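Local coordinates for protein alanine racemase (Acinetobacter baumannii, PDB 4QHR) that belongs to the alanine racemase family, pairing an N-terminal TIM-barrel domain that carries a pyridoxal-phosphate-modified lysine with a C-terminal beta domain, at residues Asn16-Val20 / Pro210-Gly216; Ile144-Lys148 / Cys184-Leu188; Lys231-Thr235 / Gly324-Leu328. All coordinates share one frame; numbering follows the deposited sequence.

Contact 1 of 3, residues Asn16-Val20 / Pro210-Gly216; sequences NLNRV and PGIMLYG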
loop_
_atom_site.group_PDB
_atom_site.type_symbol
_atom_site.label_atom_id
_atom_site.label_comp_id
_atom_site.label_asym_id
_atom_site.label_seq_id
_atom_site.Cartn_x
_atom_site.Cartn_y
_atom_site.Cartn_z
ATOM N N ASN A 16 -20.860 -0.124 14.440
ATOM C CA ASN A 16 -19.838 -0.996 15.020
ATOM C C ASN A 16 -19.368 -0.433 16.337
ATOM O O ASN A 16 -19.077 -1.175 17.259
ATOM C CB ASN A 16 -18.682 -1.078 14.029
ATOM C CG ASN A 16 -19.080 -1.706 12.714
ATOM O OD1 ASN A 16 -20.035 -2.510 12.655
ATOM N ND2 ASN A 16 -18.342 -1.390 11.664
ATOM N N LEU A 17 -19.295 0.897 16.444
ATOM C CA LEU A 17 -18.963 1.515 17.741
ATOM C C LEU A 17 -20.047 1.156 18.776
ATOM O O LEU A 17 -19.735 0.852 19.948
ATOM C CB LEU A 17 -18.811 3.019 17.611
ATOM C CG LEU A 17 -18.479 3.771 18.902
ATOM C CD1 LEU A 17 -17.284 3.216 19.647
ATOM C CD2 LEU A 17 -18.277 5.236 18.626
ATOM N N ASN A 18 -21.299 1.144 18.319
ATOM C CA ASN A 18 -22.398 0.781 19.157
ATOM C C ASN A 18 -22.332 -0.676 19.551
ATOM O O ASN A 18 -22.749 -1.015 20.667
ATOM C CB ASN A 18 -23.756 1.127 18.527
ATOM C CG ASN A 18 -24.893 0.939 19.516
ATOM O OD1 ASN A 18 -24.976 1.671 20.513
ATOM N ND2 ASN A 18 -25.709 -0.042 19.296
ATOM N N ARG A 19 -21.815 -1.540 18.674
ATOM C CA ARG A 19 -21.545 -2.902 19.046
ATOM C C ARG A 19 -20.563 -3.011 20.212
ATOM O O ARG A 19 -20.764 -3.817 21.143
ATOM C CB ARG A 19 -21.080 -3.751 17.866
ATOM C CG ARG A 19 -22.120 -3.933 16.756
ATOM C CD ARG A 19 -23.162 -5.020 17.067
ATOM N NE ARG A 19 -22.477 -6.312 17.165
ATOM C CZ ARG A 19 -22.412 -7.093 18.239
ATOM N NH1 ARG A 19 -23.040 -6.783 19.398
ATOM N NH2 ARG A 19 -21.752 -8.252 18.160
ATOM N N VAL A 20 -19.518 -2.195 20.199
ATOM C CA VAL A 20 -18.604 -2.187 21.338
ATOM C C VAL A 20 -19.333 -1.897 22.634
ATOM O O VAL A 20 -19.110 -2.577 23.648
ATOM C CB VAL A 20 -17.437 -1.153 21.179
ATOM C CG1 VAL A 20 -16.494 -1.269 22.371
ATOM C CG2 VAL A 20 -16.708 -1.396 19.857
ATOM N N PRO A 210 -11.153 -0.998 21.223
ATOM C CA PRO A 210 -11.418 -1.568 19.941
ATOM C C PRO A 210 -10.705 -0.879 18.774
ATOM O O PRO A 210 -10.725 0.350 18.670
ATOM C CB PRO A 210 -12.891 -1.314 19.738
ATOM C CG PRO A 210 -13.110 -0.010 20.481
ATOM C CD PRO A 210 -12.284 -0.191 21.711
ATOM N N GLY A 211 -10.143 -1.678 17.893
ATOM C CA GLY A 211 -9.704 -1.193 16.578
ATOM C C GLY A 211 -10.431 -1.798 15.386
ATOM O O GLY A 211 -11.428 -1.239 14.887
ATOM N N ILE A 212 -9.938 -2.960 14.954
ATOM C CA ILE A 212 -10.434 -3.562 13.731
ATOM C C ILE A 212 -11.957 -3.684 13.673
ATOM O O ILE A 212 -12.551 -3.511 12.604
ATOM C CB ILE A 212 -9.728 -4.911 13.430
ATOM C CG1 ILE A 212 -9.991 -5.321 11.987
ATOM C CG2 ILE A 212 -10.127 -6.006 14.433
ATOM C CD1 ILE A 212 -9.381 -4.396 10.950
ATOM N N MET A 213 -12.608 -4.004 14.792
ATOM C CA MET A 213 -14.070 -4.174 14.730
ATOM C C MET A 213 -14.826 -2.881 14.364
ATOM O O MET A 213 -15.908 -2.945 13.754
ATOM C CB MET A 213 -14.661 -4.766 16.029
ATOM C CG MET A 213 -14.505 -3.898 17.247
ATOM S SD MET A 213 -14.979 -4.728 18.778
ATOM C CE MET A 213 -16.755 -4.871 18.627
ATOM N N LEU A 214 -14.255 -1.727 14.694
ATOM C CA LEU A 214 -14.878 -0.447 14.313
ATOM C C LEU A 214 -15.085 -0.309 12.806
ATOM O O LEU A 214 -16.091 0.283 12.360
ATOM C CB LEU A 214 -14.052 0.720 14.828
ATOM C CG LEU A 214 -13.788 0.889 16.320
ATOM C CD1 LEU A 214 -12.989 2.149 16.563
ATOM C CD2 LEU A 214 -15.090 1.007 17.100
ATOM N N TYR A 215 -14.132 -0.911 12.056
ATOM C CA TYR A 215 -14.029 -0.833 10.610
ATOM C C TYR A 215 -14.816 -1.952 9.891
ATOM O O TYR A 215 -14.898 -2.004 8.676
ATOM C CB TYR A 215 -12.534 -0.776 10.204
ATOM C CG TYR A 215 -11.834 0.362 10.942
ATOM C CD1 TYR A 215 -12.109 1.645 10.649
ATOM C CD2 TYR A 215 -10.933 0.092 11.987
ATOM C CE1 TYR A 215 -11.513 2.700 11.353
ATOM C CE2 TYR A 215 -10.334 1.083 12.700
ATOM C CZ TYR A 215 -10.636 2.390 12.403
ATOM O OH TYR A 215 -10.007 3.375 13.112
ATOM N N GLY A 216 -15.484 -2.793 10.674
ATOM C CA GLY A 216 -16.275 -3.847 10.099
ATOM C C GLY A 216 -15.437 -4.845 9.360
ATOM O O GLY A 216 -15.788 -5.299 8.301
#
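Val20 overlaps three side chains of 210-216, chiefly through its methyl CG2. Met213 CE lies 3.7 Å from Val20 CG2, and Pro210 CB is 3.8 Å from it. Leu214 CD2 comes to 4.0 Å from the same Val20 CG2. The Pro210 ring crosses Val20 at about a right angle. Met213 takes chi1 of 64°, with CG between its backbone N and carbonyl carbon. Its chain then bends at the sulfur, and CE comes round to Val20. Leu17 and Leu214 lie side by side, pointing the same way, and meet through CD1 and CD2. The contact joins helix 10-23 to the loop after strand 207-208, the last strand in order of the TIM-barrel domain. Strand 28-32 packs alongside, with Ile29 touching both Val20 and Pro210. The same loop holds the cofactor phosphate: the backbone N atoms of Gly211 and Ile212 bond to phosphate oxygens of the modified residue LLP at position 34. The polar part of the contact lies at Asn16. Its ND2 donates to Leu214 O over 2.9 Å, nearly straight at 166°. The oxygen lies in the Asn16 amide plane, but the donor sits above the carbonyl plane of Leu214. The other end of this buried amide is also engaged, as Asn16 OD1 accepts from the backbone N of Lys231.

Contact 2 of 3, residues Ile144-Lys148 / Cys184-Leu188; sequences IKTLK and CDPIL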
loop_
_atom_site.group_PDB
_atom_site.type_symbol
_atom_site.label_atom_id
_atom_site.label_comp_id
_atom_site.label_asym_id
_atom_site.label_seq_id
_atom_site.Cartn_x
_atom_site.Cartn_y
_atom_site.Cartn_z
ATOM N N ILE A 144 4.630 1.957 38.977
ATOM C CA ILE A 144 3.281 2.398 39.384
ATOM C C ILE A 144 3.262 3.012 40.797
ATOM O O ILE A 144 2.749 4.122 40.979
ATOM C CB ILE A 144 2.300 1.262 39.220
ATOM C CG1 ILE A 144 2.126 0.988 37.714
ATOM C CG2 ILE A 144 0.948 1.599 39.847
ATOM C CD1 ILE A 144 1.330 -0.239 37.402
ATOM N N LYS A 145 3.866 2.326 41.752
ATOM C CA LYS A 145 3.986 2.871 43.106
ATOM C C LYS A 145 4.593 4.242 43.101
ATOM O O LYS A 145 4.057 5.130 43.752
ATOM C CB LYS A 145 4.703 1.903 44.038
ATOM C CG LYS A 145 3.803 0.708 44.294
ATOM C CD LYS A 145 4.202 -0.182 45.457
ATOM C CE LYS A 145 3.173 -1.317 45.544
ATOM N NZ LYS A 145 3.306 -2.021 46.846
ATOM N N THR A 146 5.662 4.447 42.332
ATOM C CA THR A 146 6.306 5.730 42.282
ATOM C C THR A 146 5.444 6.814 41.640
ATOM O O THR A 146 5.367 7.945 42.135
ATOM C CB THR A 146 7.671 5.600 41.580
ATOM O OG1 THR A 146 8.448 4.631 42.271
ATOM C CG2 THR A 146 8.427 6.885 41.627
ATOM N N LEU A 147 4.775 6.470 40.548
ATOM C CA LEU A 147 3.926 7.443 39.881
ATOM C C LEU A 147 2.787 7.870 40.784
ATOM O O LEU A 147 2.454 9.085 40.877
ATOM C CB LEU A 147 3.359 6.853 38.574
ATOM C CG LEU A 147 4.406 6.671 37.487
ATOM C CD1 LEU A 147 3.875 5.792 36.355
ATOM C CD2 LEU A 147 4.847 8.012 36.962
ATOM N N LYS A 148 2.147 6.899 41.419
ATOM C CA LYS A 148 1.081 7.234 42.391
ATOM C C LYS A 148 1.573 8.190 43.485
ATOM O O LYS A 148 0.925 9.195 43.788
ATOM C CB LYS A 148 0.541 5.979 43.067
ATOM C CG LYS A 148 -0.345 5.135 42.208
ATOM C CD LYS A 148 -0.928 4.056 43.103
ATOM C CE LYS A 148 -1.975 3.219 42.415
ATOM N NZ LYS A 148 -2.656 2.350 43.401
ATOM N N CYS A 184 -1.601 -3.641 42.541
ATOM C CA CYS A 184 -1.571 -2.187 42.422
ATOM C C CYS A 184 -2.926 -1.544 42.638
ATOM O O CYS A 184 -3.038 -0.326 42.581
ATOM C CB CYS A 184 -1.008 -1.778 41.041
ATOM S SG CYS A 184 0.767 -2.167 40.856
ATOM N N ASP A 185 -3.958 -2.326 42.899
ATOM C CA ASP A 185 -5.264 -1.727 43.151
ATOM C C ASP A 185 -5.153 -0.853 44.414
ATOM O O ASP A 185 -4.349 -1.178 45.307
ATOM C CB ASP A 185 -6.339 -2.784 43.331
ATOM C CG ASP A 185 -7.256 -2.928 42.127
ATOM O OD1 ASP A 185 -7.570 -1.928 41.456
ATOM O OD2 ASP A 185 -7.741 -4.066 41.917
ATOM N N PRO A 186 -5.920 0.232 44.511
ATOM C CA PRO A 186 -6.901 0.634 43.507
ATOM C C PRO A 186 -6.253 1.272 42.260
ATOM O O PRO A 186 -5.464 2.224 42.400
ATOM C CB PRO A 186 -7.751 1.668 44.262
ATOM C CG PRO A 186 -6.799 2.292 45.270
ATOM C CD PRO A 186 -5.857 1.172 45.655
ATOM N N ILE A 187 -6.609 0.782 41.069
ATOM C CA ILE A 187 -6.074 1.331 39.824
ATOM C C ILE A 187 -7.033 1.080 38.657
ATOM O O ILE A 187 -7.717 0.058 38.610
ATOM C CB ILE A 187 -4.639 0.799 39.564
ATOM C CG1 ILE A 187 -3.898 1.579 38.461
ATOM C CG2 ILE A 187 -4.584 -0.714 39.279
ATOM C CD1 ILE A 187 -2.486 1.075 38.229
ATOM N N LEU A 188 -7.068 2.031 37.723
ATOM C CA LEU A 188 -7.779 1.824 36.506
ATOM C C LEU A 188 -7.022 0.803 35.671
ATOM O O LEU A 188 -5.786 0.637 35.802
ATOM C CB LEU A 188 -7.893 3.142 35.724
ATOM C CG LEU A 188 -8.635 4.251 36.444
ATOM C CD1 LEU A 188 -8.285 5.603 35.818
ATOM C CD2 LEU A 188 -10.127 4.009 36.519
#
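Lys148 NZ makes two hydrogen bonds to backbone carbonyls of 184-188. Cys184 O lies 2.8 Å from Lys148 NZ, and the donor is tilted only 22° from that carbonyl plane. Pro186 O lies 3.0 Å from Lys148 NZ and is approached from above its carbonyl plane. The lysine chain is extended beyond CG and carries its ammonium group across from the helix to the turn. Two oxygens on either side of Asp185 are thus gripped by one nitrogen. The nearby carboxylate is not a direct partner, since Asp185 OD1 stays 6.8 Å from Lys148 NZ. That oxygen instead accepts from Ile187 N over 2.9 Å, through its anti lone pair, which forms an Asx turn. It also makes a salt bridge with Lys181. A cis peptide bond precedes Pro186.

Both segments lie in the TIM-barrel domain. Helix 139-149 meets the loop between helix 168-184 and strand 188-190. The strand between these helices in sequence, 154-157, lies behind the contact and touches Ile144 through Leu156 and Ile187 through Cys154.

The apolar contacts lie on the inner side of the lysine. Ile144 CG2, anti to its own backbone N, reaches Ile187 CD1 at 3.8 Å. The two isoleucine side chains cross at about a right angle. Cys184 SG packs 3.9 Å from Ile144 CG2 and almost as near to Ile144 CD1. Ile144 also reaches Val124 on strand 122-125.

Contact 3 of 3, residues Lys231-Thr235 / Gly324-Leu328; sequences KPVMT and GNHRL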
loop_
_atom_site.group_PDB
_atom_site.type_symbol
_atom_site.label_atom_id
_atom_site.label_comp_id
_atom_site.label_asym_id
_atom_site.label_seq_id
_atom_site.Cartn_x
_atom_site.Cartn_y
_atom_site.Cartn_z
ATOM N N LYS A 231 -20.642 -4.269 10.526
ATOM C CA LYS A 231 -20.894 -3.764 9.184
ATOM C C LYS A 231 -19.616 -3.267 8.490
ATOM O O LYS A 231 -18.994 -2.313 8.967
ATOM C CB LYS A 231 -21.890 -2.619 9.279
ATOM C CG LYS A 231 -23.275 -3.166 9.548
ATOM C CD LYS A 231 -24.293 -2.086 9.652
ATOM C CE LYS A 231 -25.610 -2.789 9.993
ATOM N NZ LYS A 231 -26.572 -1.680 10.010
ATOM N N PRO A 232 -19.234 -3.899 7.357
ATOM C CA PRO A 232 -18.045 -3.390 6.632
ATOM C C PRO A 232 -18.162 -1.894 6.382
ATOM O O PRO A 232 -19.207 -1.406 5.903
ATOM C CB PRO A 232 -18.068 -4.187 5.323
ATOM C CG PRO A 232 -18.740 -5.467 5.681
ATOM C CD PRO A 232 -19.750 -5.137 6.756
ATOM N N VAL A 233 -17.098 -1.163 6.665
ATOM C CA VAL A 233 -17.119 0.276 6.496
ATOM C C VAL A 233 -16.603 0.672 5.091
ATOM O O VAL A 233 -17.170 1.566 4.414
ATOM C CB VAL A 233 -16.291 0.918 7.606
ATOM C CG1 VAL A 233 -16.063 2.419 7.352
ATOM C CG2 VAL A 233 -16.926 0.695 8.958
ATOM N N MET A 234 -15.517 0.048 4.654
ATOM C CA MET A 234 -14.900 0.377 3.390
ATOM C C MET A 234 -15.413 -0.500 2.243
ATOM O O MET A 234 -15.383 -1.735 2.350
ATOM C CB MET A 234 -13.366 0.189 3.456
ATOM C CG MET A 234 -12.650 0.616 2.201
ATOM S SD MET A 234 -10.870 0.355 2.064
ATOM C CE MET A 234 -10.246 1.228 3.512
ATOM N N THR A 235 -15.809 0.159 1.155
ATOM C CA THR A 235 -15.942 -0.501 -0.148
ATOM C C THR A 235 -14.883 0.024 -1.115
ATOM O O THR A 235 -14.735 1.268 -1.314
ATOM C CB THR A 235 -17.344 -0.307 -0.712
ATOM O OG1 THR A 235 -18.272 -0.708 0.292
ATOM C CG2 THR A 235 -17.542 -1.224 -1.925
ATOM N N GLY A 324 -15.742 -5.088 0.100
ATOM C CA GLY A 324 -16.807 -4.270 0.672
ATOM C C GLY A 324 -17.878 -5.175 1.288
ATOM O O GLY A 324 -17.569 -6.099 2.008
ATOM N N ASN A 325 -19.147 -4.910 1.021
ATOM C CA ASN A 325 -20.197 -5.760 1.616
ATOM C C ASN A 325 -20.429 -7.112 0.901
ATOM O O ASN A 325 -21.046 -8.026 1.489
ATOM C CB ASN A 325 -21.508 -5.021 1.643
ATOM C CG ASN A 325 -21.539 -3.927 2.660
ATOM O OD1 ASN A 325 -21.485 -2.720 2.319
ATOM N ND2 ASN A 325 -21.619 -4.310 3.898
ATOM N N HIS A 326 -19.973 -7.236 -0.347
ATOM C CA HIS A 326 -20.229 -8.444 -1.149
ATOM C C HIS A 326 -19.018 -9.309 -1.272
ATOM O O HIS A 326 -19.168 -10.526 -1.192
ATOM C CB HIS A 326 -20.773 -8.051 -2.515
ATOM C CG HIS A 326 -21.877 -7.059 -2.402
ATOM N ND1 HIS A 326 -21.668 -5.719 -2.578
ATOM C CD2 HIS A 326 -23.159 -7.194 -1.998
ATOM C CE1 HIS A 326 -22.807 -5.065 -2.379
ATOM N NE2 HIS A 326 -23.724 -5.941 -2.001
ATOM N N ARG A 327 -17.837 -8.744 -1.477
ATOM C CA ARG A 327 -16.586 -9.517 -1.324
ATOM C C ARG A 327 -15.892 -9.011 -0.057
ATOM O O ARG A 327 -15.454 -7.852 0.016
ATOM C CB ARG A 327 -15.694 -9.320 -2.531
ATOM C CG ARG A 327 -14.365 -10.065 -2.563
ATOM C CD ARG A 327 -14.534 -11.572 -2.443
ATOM N NE ARG A 327 -13.226 -12.244 -2.482
ATOM C CZ ARG A 327 -13.009 -13.501 -2.144
ATOM N NH1 ARG A 327 -14.029 -14.270 -1.738
ATOM N NH2 ARG A 327 -11.763 -13.981 -2.181
ATOM N N LEU A 328 -15.803 -9.861 0.952
ATOM C CA LEU A 328 -15.348 -9.415 2.282
ATOM C C LEU A 328 -13.841 -9.251 2.291
ATOM O O LEU A 328 -13.116 -10.147 1.835
ATOM C CB LEU A 328 -15.807 -10.348 3.393
ATOM C CG LEU A 328 -17.324 -10.480 3.515
ATOM C CD1 LEU A 328 -17.629 -11.654 4.407
ATOM C CD2 LEU A 328 -17.946 -9.195 4.067
HETATM O O HOH W 1 -22.025 -2.328 5.661
HETATM O O HOH W 2 -20.411 -0.491 3.690
HETATM O O HOH W 3 -20.102 -2.645 -0.512
#
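Asn325 has CG beside its backbone N, at chi1 -72°, and its amide is turned at chi2 107°. This brings ND2 against the ring of Pro232 and leaves OD1 on the side of Thr235. Asn325 ND2 lies 3.5 Å from Pro232 CD and nearly as close to Pro232 CG, a packing contact in which the two side chains cross obliquely. Thr235 has chi1 of -52°, with OG1 beside its backbone N, and its hydroxyl faces the Gly324-Asn325 backbone.

Three waters connect the polar groups. Water 1 donates to Pro232 O and accepts from Asn325 ND2 at 2.7 Å. Water 2 lies within hydrogen-bonding distance of Pro232 O and Asn325 OD1. Water 3 accepts from Asn325 N at 2.9 Å, donates to Asn325 OD1 and also bonds Thr235 OG1. Both ends of the amide are therefore hydrated, and this side of the contact is wet.

The contact sits where the chain enters the C-terminal beta domain. Strand 234-246 begins here and pairs antiparallel with strand 319-321, whose following loop supplies 324-328. That loop leads to helix 329-335, with Leu328 at the N-cap position. Gly324 N bonds to Arg327 O within the loop.

Backbone packing is close at Gly324. Its CA makes a CA-H...O contact of 3.4 Å with Met234 O, and Thr235 OG1 lies 3.9 Å from Gly324 CA. Thr235 CG2 lies close to the same Gly324 CA. At the other end, Leu328 CD2 touches Pro232 CG at 4.1 Å. Outside the pair, Glu321 accepts from His326 ND1 and from Arg327 N.

How the contacts relate
Contact 1 is buried throughout, while contacts 2 and 3 are only partly so. Contacts 1 and 2 both tie a helix to a loop of the TIM-barrel domain, but their centres are 30 Å apart. In contact 1 the one hydrogen bond across the segments comes from a side-chain amide in an apolar setting. In contact 2 a charged lysine closes the outer side. Contact 3 belongs to the beta domain and relies on water where the others bond directly. Contacts 1 and 3 adjoin each other: Tyr215 O lies 3.1 Å from Val233 N, probably hydrogen-bonded, and Val233 CG2 packs on Leu214 O. Contact 2 lies far from contact 3, about 28 Å between nearest atoms.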